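Local coordinates for oxalate-binding protein (Thermotoga maritima, PDB 1O4T) that binds oxalate and a manganese ion as a homodimeric cupin and is a putative oxalate decarboxylase, at residues 39-44 / 60-65. Residues are numbered along the deposited sequence; the frame is centred on the assembly and turned at random.
Sequences GEVEMA and ARMKLP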
ATOM      1  N   GLY A  39      17.169  17.090  -4.562  1.00 35.66           N
ATOM      2  CA  GLY A  39      17.993  16.085  -3.901  1.00 35.99           C
ATOM      3  C   GLY A  39      17.835  14.675  -4.430  1.00 36.58           C
ATOM      4  O   GLY A  39      17.463  14.482  -5.567  1.00 36.26           O
ATOM      5  N   GLU A  40      18.157  13.697  -3.584  1.00 37.70           N
ATOM      6  CA  GLU A  40      18.226  12.290  -3.959  1.00 38.46           C
ATOM      7  C   GLU A  40      17.125  11.558  -3.212  1.00 38.50           C
ATOM      8  O   GLU A  40      16.912  11.793  -2.029  1.00 38.73           O
ATOM      9  CB  GLU A  40      19.551  11.654  -3.537  1.00 38.85           C
ATOM     10  CG  GLU A  40      20.790  12.098  -4.289  1.00 43.59           C
ATOM     11  CD  GLU A  40      22.058  11.412  -3.762  1.00 47.27           C
ATOM     12  OE1 GLU A  40      21.945  10.612  -2.801  1.00 50.34           O
ATOM     13  OE2 GLU A  40      23.163  11.664  -4.302  1.00 50.54           O
ATOM     14  N   VAL A  41      16.512  10.612  -3.911  1.00 38.12           N
ATOM     15  CA  VAL A  41      15.393   9.825  -3.462  1.00 38.31           C
ATOM     16  C   VAL A  41      15.742   8.320  -3.637  1.00 37.43           C
ATOM     17  O   VAL A  41      16.688   7.988  -4.355  1.00 37.84           O
ATOM     18  CB  VAL A  41      14.211  10.335  -4.303  1.00 38.74           C
ATOM     19  CG1 VAL A  41      13.418   9.249  -4.955  1.00 40.50           C
ATOM     20  CG2 VAL A  41      13.411  11.342  -3.499  1.00 39.56           C
ATOM     21  N   GLU A  42      15.082   7.425  -2.910  1.00 36.76           N
ATOM     22  CA  GLU A  42      15.299   5.966  -3.054  1.00 36.54           C
ATOM     23  C   GLU A  42      14.012   5.293  -3.398  1.00 35.19           C
ATOM     24  O   GLU A  42      12.983   5.576  -2.792  1.00 33.89           O
ATOM     25  CB  GLU A  42      15.826   5.315  -1.789  1.00 37.34           C
ATOM     26  CG  GLU A  42      17.247   5.704  -1.444  1.00 41.49           C
ATOM     27  CD  GLU A  42      17.932   4.638  -0.626  1.00 47.89           C
ATOM     28  OE1 GLU A  42      17.329   4.135   0.363  1.00 51.91           O
ATOM     29  OE2 GLU A  42      19.072   4.277  -0.987  1.00 54.07           O
ATOM     30  N   MET A  43      14.074   4.414  -4.389  1.00 33.75           N
ATOM     31  CA  MET A  43      12.916   3.655  -4.832  1.00 33.31           C
ATOM     32  C   MET A  43      13.209   2.159  -4.769  1.00 31.97           C
ATOM     33  O   MET A  43      14.126   1.683  -5.416  1.00 30.11           O
ATOM     34  CB  MET A  43      12.536   4.047  -6.248  1.00 33.10           C
ATOM     35  CG  MET A  43      11.260   3.345  -6.730  1.00 35.58           C
ATOM     36  SD  MET A  43      10.974   3.559  -8.494  1.00 42.04           S
ATOM     37  CE  MET A  43      10.413   5.128  -8.449  1.00 40.02           C
ATOM     38  N   ALA A  44      12.423   1.446  -3.953  1.00 31.75           N
ATOM     39  CA  ALA A  44      12.478  -0.017  -3.846  1.00 31.88           C
ATOM     40  C   ALA A  44      11.288  -0.613  -4.579  1.00 31.99           C
ATOM     41  O   ALA A  44      10.142  -0.457  -4.136  1.00 31.57           O
ATOM     42  CB  ALA A  44      12.473  -0.430  -2.370  1.00 32.40           C
ATOM     43  N   ALA A  60       5.939   0.264  -5.323  1.00 32.67           N
ATOM     44  CA  ALA A  60       7.245   0.609  -4.815  1.00 32.33           C
ATOM     45  C   ALA A  60       7.160   1.325  -3.510  1.00 32.21           C
ATOM     46  O   ALA A  60       6.161   1.976  -3.215  1.00 31.94           O
ATOM     47  CB  ALA A  60       7.959   1.493  -5.788  1.00 33.59           C
ATOM     48  N   ARG A  61       8.226   1.201  -2.733  1.00 32.19           N
ATOM     49  CA  ARG A  61       8.389   1.955  -1.498  1.00 32.54           C
ATOM     50  C   ARG A  61       9.409   3.072  -1.755  1.00 33.06           C
ATOM     51  O   ARG A  61      10.549   2.793  -2.229  1.00 33.50           O
ATOM     52  CB  ARG A  61       8.887   1.046  -0.384  1.00 32.76           C
ATOM     53  CG  ARG A  61       8.820   1.668   0.975  1.00 37.05           C
ATOM     54  CD  ARG A  61       9.415   0.832   2.103  1.00 41.84           C
ATOM     55  NE  ARG A  61       9.364   1.605   3.357  1.00 47.93           N
ATOM     56  CZ  ARG A  61       9.497   1.093   4.585  1.00 51.30           C
ATOM     57  NH1 ARG A  61       9.707  -0.210   4.763  1.00 53.49           N
ATOM     58  NH2 ARG A  61       9.416   1.890   5.647  1.00 52.61           N
ATOM     59  N   MET A  62       9.015   4.316  -1.485  1.00 30.73           N
ATOM     60  CA  MET A  62       9.872   5.468  -1.761  1.00 31.45           C
ATOM     61  C   MET A  62      10.347   5.992  -0.426  1.00 31.86           C
ATOM     62  O   MET A  62       9.585   5.936   0.514  1.00 30.42           O
ATOM     63  CB  MET A  62       9.061   6.571  -2.392  1.00 32.85           C
ATOM     64  CG  MET A  62       8.339   6.177  -3.675  1.00 34.79           C
ATOM     65  SD  MET A  62       9.484   5.853  -4.902  1.00 40.01           S
ATOM     66  CE  MET A  62      10.428   7.417  -4.866  1.00 39.37           C
ATOM     67  N   LYS A  63      11.590   6.472  -0.378  1.00 30.91           N
ATOM     68  CA  LYS A  63      12.158   7.152   0.762  1.00 32.27           C
ATOM     69  C   LYS A  63      12.698   8.485   0.291  1.00 32.63           C
ATOM     70  O   LYS A  63      13.578   8.531  -0.581  1.00 32.73           O
ATOM     71  CB  LYS A  63      13.291   6.329   1.319  1.00 32.85           C
ATOM     72  CG  LYS A  63      13.908   6.905   2.583  1.00 36.93           C
ATOM     73  CD  LYS A  63      14.842   5.872   3.228  1.00 41.92           C
ATOM     74  CE  LYS A  63      16.269   6.173   2.956  1.00 44.90           C
ATOM     75  NZ  LYS A  63      17.180   5.132   3.619  1.00 49.09           N
ATOM     76  N   LEU A  64      12.149   9.561   0.852  1.00 32.12           N
ATOM     77  CA  LEU A  64      12.589  10.940   0.612  1.00 31.86           C
ATOM     78  C   LEU A  64      13.327  11.481   1.852  1.00 31.82           C
ATOM     79  O   LEU A  64      12.707  11.772   2.891  1.00 30.70           O
ATOM     80  CB  LEU A  64      11.387  11.839   0.310  1.00 31.75           C
ATOM     81  CG  LEU A  64      11.006  11.923  -1.169  1.00 32.09           C
ATOM     82  CD1 LEU A  64      10.758  10.522  -1.797  1.00 32.46           C
ATOM     83  CD2 LEU A  64       9.791  12.851  -1.376  1.00 31.14           C
ATOM     84  N   PRO A  65      14.636  11.627   1.753  1.00 31.35           N
ATOM     85  CA  PRO A  65      15.390  12.285   2.805  1.00 32.20           C
ATOM     86  C   PRO A  65      14.887  13.711   3.053  1.00 32.40           C
ATOM     87  O   PRO A  65      14.252  14.298   2.178  1.00 32.28           O
ATOM     88  CB  PRO A  65      16.815  12.329   2.248  1.00 32.20           C
ATOM     89  CG  PRO A  65      16.848  11.274   1.208  1.00 32.87           C
ATOM     90  CD  PRO A  65      15.499  11.191   0.648  1.00 32.02           C
TER
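Met-62 lies beside Met-43 on the buried face of two antiparallel strands, 40-44 and 60-64, its SD 3.6 Å from Met-43 CG. The two side chains point the same way from a non-hydrogen-bonded pair. The flexible, unbranched thioether of Met-62 folds at chi2 (-67°) and chi3 (-54°), and its terminal CE comes to rest 3.5 Å from Val-41 CG1, obliquely across the valine. Ala-60, small enough to sit next to the long Met-43, sets its CB 3.9 Å from Met-43 CG. Farther along this face Val-41 and Leu-64 lie side by side, pointing the same way, branched aliphatic groups that suit a buried, apolar surface; Phe-126 of strand 124-132 packs against both Met-62 and Leu-64.

The other face is more polar. Glu-42 and Lys-63, a hydrogen-bonded pair, rise together, and their ends meet in a weak salt bridge, OE1 of Glu-42 to NZ of Lys-63 at 3.4 Å. Long chains suit this partly exposed place, probably carrying the charges toward solvent while the CB atoms stay against the sheet. The end of Arg-61 leads away from strand 40-44, and its NE makes a salt bridge with OE1 of Glu-125. Beneath these side chains, two pairs of backbone bonds fix the register; the straightest joins Ala-44 N to Arg-61 O (2.9 Å, 176° at the hydrogen).

Strands 40-45 and 56-64 form a beta hairpin in the larger sheet of the double-stranded beta-helix, or cupin, fold. Its apolar face looks into the barrel, where the side chain of Met-43 comes within about 5 Å of the bound oxalate, beside the manganese site.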